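Long-range contacts in cytoplasmic protein (Cryptococcus neoformans var. grubii serotype A, PDB 7LPO), which is a family 5 glycoside hydrolase that probably cleaves the beta-glucosidic bond of steryl glucosides: residues M496-L501 and D561-L566; Y178-W183 and Q192-M197; G275-K280 and H396-V401. One frame throughout, in Å; residues are numbered along the deposited sequence.

Contact 1 (M496-L501 and D561-L566)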
# COMPACT_ATOMS: atom_id res chain seq x y z
N MET A 496 8.42 -10.11 18.40
CA MET A 496 9.08 -8.88 17.99
C MET A 496 8.27 -8.16 16.92
O MET A 496 8.08 -6.94 17.00
CB MET A 496 10.49 -9.21 17.49
CG MET A 496 11.30 -8.01 17.11
SD MET A 496 11.14 -7.71 15.35
CE MET A 496 12.13 -9.05 14.69
N ILE A 497 7.76 -8.90 15.92
CA ILE A 497 6.99 -8.27 14.86
C ILE A 497 5.67 -7.73 15.40
O ILE A 497 5.22 -6.64 15.03
CB ILE A 497 6.79 -9.24 13.69
CG1 ILE A 497 8.17 -9.66 13.18
CG2 ILE A 497 5.95 -8.60 12.59
CD1 ILE A 497 8.21 -10.17 11.78
N GLN A 498 5.05 -8.47 16.32
CA GLN A 498 3.86 -7.95 16.97
C GLN A 498 4.17 -6.66 17.73
O GLN A 498 3.34 -5.74 17.78
CB GLN A 498 3.28 -9.00 17.92
CG GLN A 498 1.93 -8.66 18.47
CD GLN A 498 1.37 -9.78 19.32
OE1 GLN A 498 1.57 -9.80 20.53
NE2 GLN A 498 0.69 -10.73 18.70
N GLY A 499 5.37 -6.57 18.31
CA GLY A 499 5.78 -5.33 18.95
C GLY A 499 5.95 -4.18 17.97
O GLY A 499 5.66 -3.03 18.30
N GLU A 500 6.41 -4.48 16.75
CA GLU A 500 6.52 -3.43 15.74
C GLU A 500 5.15 -2.87 15.38
O GLU A 500 5.00 -1.66 15.21
CB GLU A 500 7.23 -3.97 14.50
CG GLU A 500 8.72 -4.23 14.69
CD GLU A 500 9.42 -4.57 13.37
OE1 GLU A 500 9.40 -5.74 12.97
OE2 GLU A 500 9.99 -3.66 12.74
N LEU A 501 4.15 -3.73 15.23
CA LEU A 501 2.82 -3.22 14.91
C LEU A 501 2.26 -2.39 16.06
O LEU A 501 1.48 -1.46 15.84
CB LEU A 501 1.87 -4.37 14.57
CG LEU A 501 1.83 -4.90 13.14
CD1 LEU A 501 1.36 -3.83 12.20
CD2 LEU A 501 3.20 -5.43 12.72
N ASP A 561 -2.81 -9.34 15.69
CA ASP A 561 -3.63 -9.88 16.76
C ASP A 561 -3.00 -9.48 18.10
O ASP A 561 -2.63 -8.31 18.24
CB ASP A 561 -3.80 -11.39 16.57
CG ASP A 561 -4.75 -11.75 15.44
OD1 ASP A 561 -5.43 -10.84 14.90
OD2 ASP A 561 -4.83 -12.96 15.09
N GLY A 562 -2.83 -10.38 19.06
CA GLY A 562 -2.28 -10.02 20.34
C GLY A 562 -3.08 -8.91 20.97
O GLY A 562 -4.31 -8.86 20.87
N PRO A 563 -2.39 -7.97 21.62
CA PRO A 563 -3.09 -6.79 22.15
C PRO A 563 -3.39 -5.73 21.10
O PRO A 563 -4.07 -4.75 21.42
CB PRO A 563 -2.10 -6.25 23.19
CG PRO A 563 -0.74 -6.60 22.60
CD PRO A 563 -0.95 -7.96 21.96
N ASN A 564 -2.88 -5.89 19.87
CA ASN A 564 -3.06 -4.85 18.86
C ASN A 564 -4.49 -4.85 18.32
O ASN A 564 -5.09 -3.79 18.17
CB ASN A 564 -2.04 -5.04 17.73
CG ASN A 564 -0.61 -4.87 18.22
OD1 ASN A 564 -0.34 -4.11 19.14
ND2 ASN A 564 0.32 -5.57 17.58
N CYS A 565 -5.02 -6.03 17.99
CA CYS A 565 -6.40 -6.17 17.50
C CYS A 565 -6.70 -5.20 16.36
O CYS A 565 -7.68 -4.45 16.38
CB CYS A 565 -7.40 -6.00 18.65
SG CYS A 565 -7.33 -7.30 19.93
N LEU A 566 -5.86 -5.24 15.33
CA LEU A 566 -5.84 -4.21 14.31
C LEU A 566 -6.76 -4.51 13.13
O LEU A 566 -7.07 -5.67 12.82
CB LEU A 566 -4.42 -4.01 13.79
CG LEU A 566 -3.48 -3.12 14.60
CD1 LEU A 566 -2.04 -3.36 14.17
CD2 LEU A 566 -3.86 -1.66 14.42
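The side chain of Q498 lies over the backbone of G562 and meets the ring of P563 tip to tip. Its CG is anti to the backbone N (chi1 -170°), and the extended chain beyond it ends with the amide beside the 561-566 loop: Q498 NE2 comes within 3.5 Å of G562 CA, and Q498 OE1 within 3.4 Å of P563 CD. The same NE2 is hydrogen-bonded to N558 O near the C-terminal end of helix 547-559. G562 has a positive phi, and its bare CA lets the glutamine amide lie close.

One hydrogen bond joins the two segments directly. N564 ND2 donates to Q498 O at 3.0 Å, nearly straight at 159°, with the acceptor in the plane of the asparagine amide; ND2 is also hydrogen-bonded to A559 O, so one amide nitrogen ties together two helices. The two side-chain amides, N564 and Q498, are turned 79° against each other. Further along the helix, L501 sets CB 3.6 Å from N564 ND2 and CD1 4.0 Å from L566 CD1, an apolar patch beside the polar one.

The contact thus sets helix 490-512 against the loop leading from helix 547-559 into strand 567-570, a parallel neighbour of strands 35-43 and 518-522, consistent with the family's alpha/beta barrel. A559 touches L501, while strand 676-682 meets D561, P563 and C565.

Contact 2 (Y178-W183 and Q192-M197)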
# COMPACT_ATOMS: atom_id res chain seq x y z
N TYR A 178 15.24 2.53 -13.29
CA TYR A 178 15.35 1.15 -13.76
C TYR A 178 13.95 0.65 -14.06
O TYR A 178 13.12 0.52 -13.15
CB TYR A 178 16.05 0.25 -12.75
CG TYR A 178 17.51 0.55 -12.55
CD1 TYR A 178 18.34 0.80 -13.64
CD2 TYR A 178 18.06 0.57 -11.27
CE1 TYR A 178 19.67 1.09 -13.46
CE2 TYR A 178 19.40 0.85 -11.09
CZ TYR A 178 20.20 1.10 -12.18
OH TYR A 178 21.53 1.37 -12.01
N LEU A 179 13.68 0.38 -15.33
CA LEU A 179 12.41 -0.16 -15.78
C LEU A 179 12.56 -1.66 -15.98
O LEU A 179 13.52 -2.11 -16.62
CB LEU A 179 11.97 0.49 -17.09
CG LEU A 179 11.32 1.87 -17.01
CD1 LEU A 179 12.06 2.79 -16.08
CD2 LEU A 179 11.24 2.45 -18.42
N HIS A 180 11.60 -2.43 -15.47
CA HIS A 180 11.65 -3.87 -15.63
C HIS A 180 11.78 -4.27 -17.10
O HIS A 180 12.57 -5.16 -17.44
CB HIS A 180 10.39 -4.48 -15.03
CG HIS A 180 10.44 -5.97 -14.91
ND1 HIS A 180 9.34 -6.72 -14.55
CD2 HIS A 180 11.45 -6.84 -15.11
CE1 HIS A 180 9.68 -8.00 -14.53
NE2 HIS A 180 10.96 -8.10 -14.86
N CYS A 181 11.03 -3.63 -17.98
CA CYS A 181 11.03 -4.03 -19.38
C CYS A 181 12.26 -3.57 -20.15
O CYS A 181 12.45 -4.01 -21.28
CB CYS A 181 9.76 -3.51 -20.07
SG CYS A 181 9.76 -1.74 -20.39
N GLU A 182 13.11 -2.72 -19.56
CA GLU A 182 14.36 -2.31 -20.19
C GLU A 182 15.57 -2.71 -19.35
O GLU A 182 16.61 -2.05 -19.38
CB GLU A 182 14.37 -0.81 -20.46
CG GLU A 182 13.22 -0.34 -21.36
CD GLU A 182 13.36 1.10 -21.85
OE1 GLU A 182 14.19 1.86 -21.30
OE2 GLU A 182 12.62 1.49 -22.79
N TRP A 183 15.44 -3.78 -18.57
CA TRP A 183 16.55 -4.28 -17.77
C TRP A 183 17.16 -5.50 -18.43
O TRP A 183 16.41 -6.40 -18.83
CB TRP A 183 16.08 -4.65 -16.36
CG TRP A 183 17.19 -5.25 -15.57
CD1 TRP A 183 17.62 -6.55 -15.61
CD2 TRP A 183 18.03 -4.58 -14.63
NE1 TRP A 183 18.69 -6.72 -14.77
CE2 TRP A 183 18.96 -5.52 -14.15
CE3 TRP A 183 18.10 -3.26 -14.16
CZ2 TRP A 183 19.93 -5.20 -13.21
CZ3 TRP A 183 19.07 -2.94 -13.23
CH2 TRP A 183 19.97 -3.91 -12.76
N GLN A 192 13.34 -11.41 -16.88
CA GLN A 192 13.41 -12.49 -15.90
C GLN A 192 14.61 -12.36 -14.98
O GLN A 192 14.62 -12.97 -13.91
CB GLN A 192 13.42 -13.84 -16.62
CG GLN A 192 14.64 -14.11 -17.52
CD GLN A 192 14.61 -13.33 -18.83
OE1 GLN A 192 13.56 -12.89 -19.30
NE2 GLN A 192 15.79 -13.15 -19.43
N ASP A 193 15.61 -11.56 -15.35
CA ASP A 193 16.79 -11.33 -14.51
C ASP A 193 16.66 -10.11 -13.61
O ASP A 193 17.62 -9.77 -12.92
CB ASP A 193 18.04 -11.15 -15.38
CG ASP A 193 18.62 -12.46 -15.88
OD1 ASP A 193 18.06 -13.54 -15.56
OD2 ASP A 193 19.63 -12.42 -16.61
N PHE A 194 15.52 -9.43 -13.62
CA PHE A 194 15.33 -8.22 -12.82
C PHE A 194 15.58 -8.52 -11.34
O PHE A 194 14.89 -9.38 -10.77
CB PHE A 194 13.90 -7.71 -13.04
CG PHE A 194 13.71 -6.25 -12.74
CD1 PHE A 194 14.65 -5.31 -13.11
CD2 PHE A 194 12.56 -5.82 -12.10
CE1 PHE A 194 14.46 -3.97 -12.83
CE2 PHE A 194 12.36 -4.48 -11.83
CZ PHE A 194 13.31 -3.56 -12.18
N PRO A 195 16.56 -7.87 -10.70
CA PRO A 195 16.88 -8.24 -9.31
C PRO A 195 15.69 -8.02 -8.38
O PRO A 195 14.92 -7.07 -8.52
CB PRO A 195 18.06 -7.32 -8.96
CG PRO A 195 18.66 -6.93 -10.26
CD PRO A 195 17.52 -6.90 -11.26
N ALA A 196 15.57 -8.91 -7.40
CA ALA A 196 14.48 -8.86 -6.45
C ALA A 196 14.37 -7.51 -5.77
O ALA A 196 15.33 -7.03 -5.15
CB ALA A 196 14.67 -9.96 -5.40
N MET A 197 13.19 -6.90 -5.86
CA MET A 197 12.83 -5.71 -5.11
C MET A 197 13.69 -4.51 -5.46
O MET A 197 13.73 -3.53 -4.71
CB MET A 197 12.91 -5.97 -3.60
CG MET A 197 11.87 -6.96 -3.06
SD MET A 197 10.22 -6.82 -3.77
CE MET A 197 9.41 -5.78 -2.61
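F194 meets two aromatic side chains in different ways, H180 over one face and nearly parallel, W183 at its edge, and no hydrogen bond crosses the contact. Its ring and the imidazole of H180 are tilted by only 17° with centroids 4.5 Å apart, but they are slid so far that they barely overlap. H180 CD2 comes to 3.3 Å from F194 CB, and H180 CA, rather than the imidazole, sits over the middle of the phenyl face in a CH-pi contact, 3.8 Å from the ring centroid.

Toward W183 the phenylalanine presents its edge: F194 CD1 lies 3.5 Å from W183 CG, over the indole face and offset toward the rim, in an offset edge-to-face pair with planes at 67°. W183 CG is anti to the backbone N (chi1 176°), which puts it against F194 CD1. P195 shares the indole face with F194, its CD 3.5 Å from W183 CE2 and its CG 3.6 Å from W183 CZ2, so two successive residues cover neighbouring parts of one ring system. W183 CZ3 in turn stands over the centre of the Y178 ring within its own segment.

The imidazole is held at both nitrogens: ND1 is hydrogen-bonded to S55 OG and NE2 to P191 O, just before the second segment, which fixes the ring's rotation beside F194. N586 touches both H180 and F194.

Two parts of the long loop between helices 159-163 and 206-221 are thus held together by an aromatic cluster of H180, W183 and F194, with a proline on the indole, in what is probably a connection of the TIM barrel expected for this glycosidase family.

Contact 3 (G275-K280 and H396-V401)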
# COMPACT_ATOMS: atom_id res chain seq x y z
N GLY A 275 11.72 12.58 -2.76
CA GLY A 275 12.70 13.18 -3.64
C GLY A 275 14.00 13.48 -2.93
O GLY A 275 14.52 12.66 -2.17
N LEU A 276 14.53 14.67 -3.17
CA LEU A 276 15.75 15.11 -2.52
C LEU A 276 15.49 15.93 -1.26
O LEU A 276 16.44 16.41 -0.64
CB LEU A 276 16.59 15.91 -3.50
CG LEU A 276 17.18 15.06 -4.63
CD1 LEU A 276 17.78 15.93 -5.70
CD2 LEU A 276 18.21 14.08 -4.07
N ILE A 277 14.23 16.10 -0.88
CA ILE A 277 13.88 16.98 0.22
C ILE A 277 14.46 16.43 1.52
O ILE A 277 14.22 15.27 1.88
CB ILE A 277 12.36 17.13 0.34
CG1 ILE A 277 11.76 17.79 -0.90
CG2 ILE A 277 12.02 17.94 1.57
CD1 ILE A 277 10.27 17.53 -1.04
N GLY A 278 15.19 17.27 2.24
CA GLY A 278 15.84 16.85 3.45
C GLY A 278 17.20 16.22 3.27
O GLY A 278 17.82 15.84 4.26
N CYS A 279 17.68 16.10 2.03
CA CYS A 279 19.01 15.55 1.83
C CYS A 279 20.02 16.43 2.54
O CYS A 279 20.05 17.64 2.34
CB CYS A 279 19.35 15.46 0.34
SG CYS A 279 20.98 14.69 0.06
N LYS A 280 20.84 15.81 3.39
CA LYS A 280 21.82 16.57 4.16
C LYS A 280 23.08 16.86 3.35
O LYS A 280 23.72 17.89 3.56
CB LYS A 280 22.20 15.81 5.44
CG LYS A 280 21.01 15.50 6.34
CD LYS A 280 20.44 16.76 6.96
CE LYS A 280 19.17 16.48 7.76
NZ LYS A 280 17.93 16.87 7.01
N HIS A 396 17.30 27.63 8.75
CA HIS A 396 16.16 26.78 9.06
C HIS A 396 16.27 25.43 8.36
O HIS A 396 16.53 25.36 7.16
CB HIS A 396 14.90 27.51 8.60
CG HIS A 396 13.63 26.96 9.16
ND1 HIS A 396 12.60 26.51 8.36
CD2 HIS A 396 13.22 26.79 10.44
CE1 HIS A 396 11.61 26.08 9.12
NE2 HIS A 396 11.96 26.24 10.39
N GLN A 397 16.06 24.35 9.10
CA GLN A 397 16.13 23.00 8.55
C GLN A 397 14.72 22.44 8.33
O GLN A 397 13.84 22.64 9.17
CB GLN A 397 16.95 22.08 9.46
CG GLN A 397 18.45 22.43 9.49
CD GLN A 397 19.36 21.29 8.99
OE1 GLN A 397 19.22 20.15 9.41
NE2 GLN A 397 20.29 21.62 8.09
N VAL A 398 14.52 21.76 7.19
CA VAL A 398 13.18 21.39 6.75
C VAL A 398 12.81 20.00 7.23
O VAL A 398 13.66 19.14 7.48
CB VAL A 398 13.03 21.48 5.21
CG1 VAL A 398 13.23 22.91 4.71
CG2 VAL A 398 14.00 20.51 4.54
N ASP A 399 11.50 19.77 7.33
CA ASP A 399 10.91 18.48 7.68
C ASP A 399 9.95 18.11 6.56
O ASP A 399 8.93 18.78 6.38
CB ASP A 399 10.18 18.56 9.02
CG ASP A 399 9.63 17.22 9.48
OD1 ASP A 399 9.22 16.41 8.62
OD2 ASP A 399 9.61 16.99 10.71
N PHE A 400 10.28 17.06 5.81
CA PHE A 400 9.45 16.70 4.66
C PHE A 400 8.00 16.50 5.07
O PHE A 400 7.08 17.00 4.40
CB PHE A 400 9.98 15.44 3.98
CG PHE A 400 9.04 14.85 2.97
CD1 PHE A 400 8.81 15.51 1.78
CD2 PHE A 400 8.38 13.67 3.21
CE1 PHE A 400 7.94 14.99 0.84
CE2 PHE A 400 7.51 13.14 2.28
CZ PHE A 400 7.29 13.81 1.09
N VAL A 401 7.77 15.79 6.17
CA VAL A 401 6.41 15.40 6.53
C VAL A 401 5.61 16.60 7.01
O VAL A 401 4.44 16.77 6.64
CB VAL A 401 6.42 14.28 7.59
CG1 VAL A 401 5.02 14.03 8.10
CG2 VAL A 401 7.00 13.01 7.01
O HOH W 1 16.36 18.87 6.89
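A type II beta turn, L276 to C279, packs here against the N-terminal end of helix 400-419, where D399 occupies the N-cap position. From the turn, I277 crosses F400 at about a right angle, its CD1 3.8 Å from F400 CD1 and at the edge of the phenyl ring. I277 CG2 lies 4.0 Å from F400 CB, and V398 CG2 approaches G278 N at 4.1 Å. At the backbone angles of G278 (86/0) a CB would collide with the carbonyl O of I277, as expected for the third position of a type II turn.

At the outer end K280 folds back on its own turn. Its chain is bent at chi2 and chi4, and NZ donates to G278 O at 2.9 Å. A water donates to V398 O at 2.8 Å; its approach to K280 NZ, 2.5 Å, is unusually short, so that half of the bridge is doubtful. K280 CE is 4.0 Å from Q397 OE1. Next to the apolar part, F216 of helix 206-221 touches I277 and meets F400 edge-to-face.

Mostly apolar packing makes the direct contact, with no direct hydrogen bond across it; any polar link would run through a water. The lysine ammonium, held by the G278 carbonyl, would place its positive charge at the exposed edge of the contact.

How the contacts relate
Contact 1 is the most buried of the three; contacts 2 and 3 are partly buried, with exposed residues at their margins. A direct hydrogen bond crosses contact 1, aromatic and proline packing makes up contact 2, and contact 3 joins aliphatic-aromatic packing to a possible water bridge. Helix 206-221 relates contacts 2 and 3: the loop of contact 2 runs into it, and its side chains pack on contact 3. Contact 1 instead involves helices 490-512 and 547-559 and strand 676-682 of the C-terminal region. The three do not touch: their centres are 30 to 34 Å apart, and along the chain they follow in series, contact 2, contact 3, contact 1.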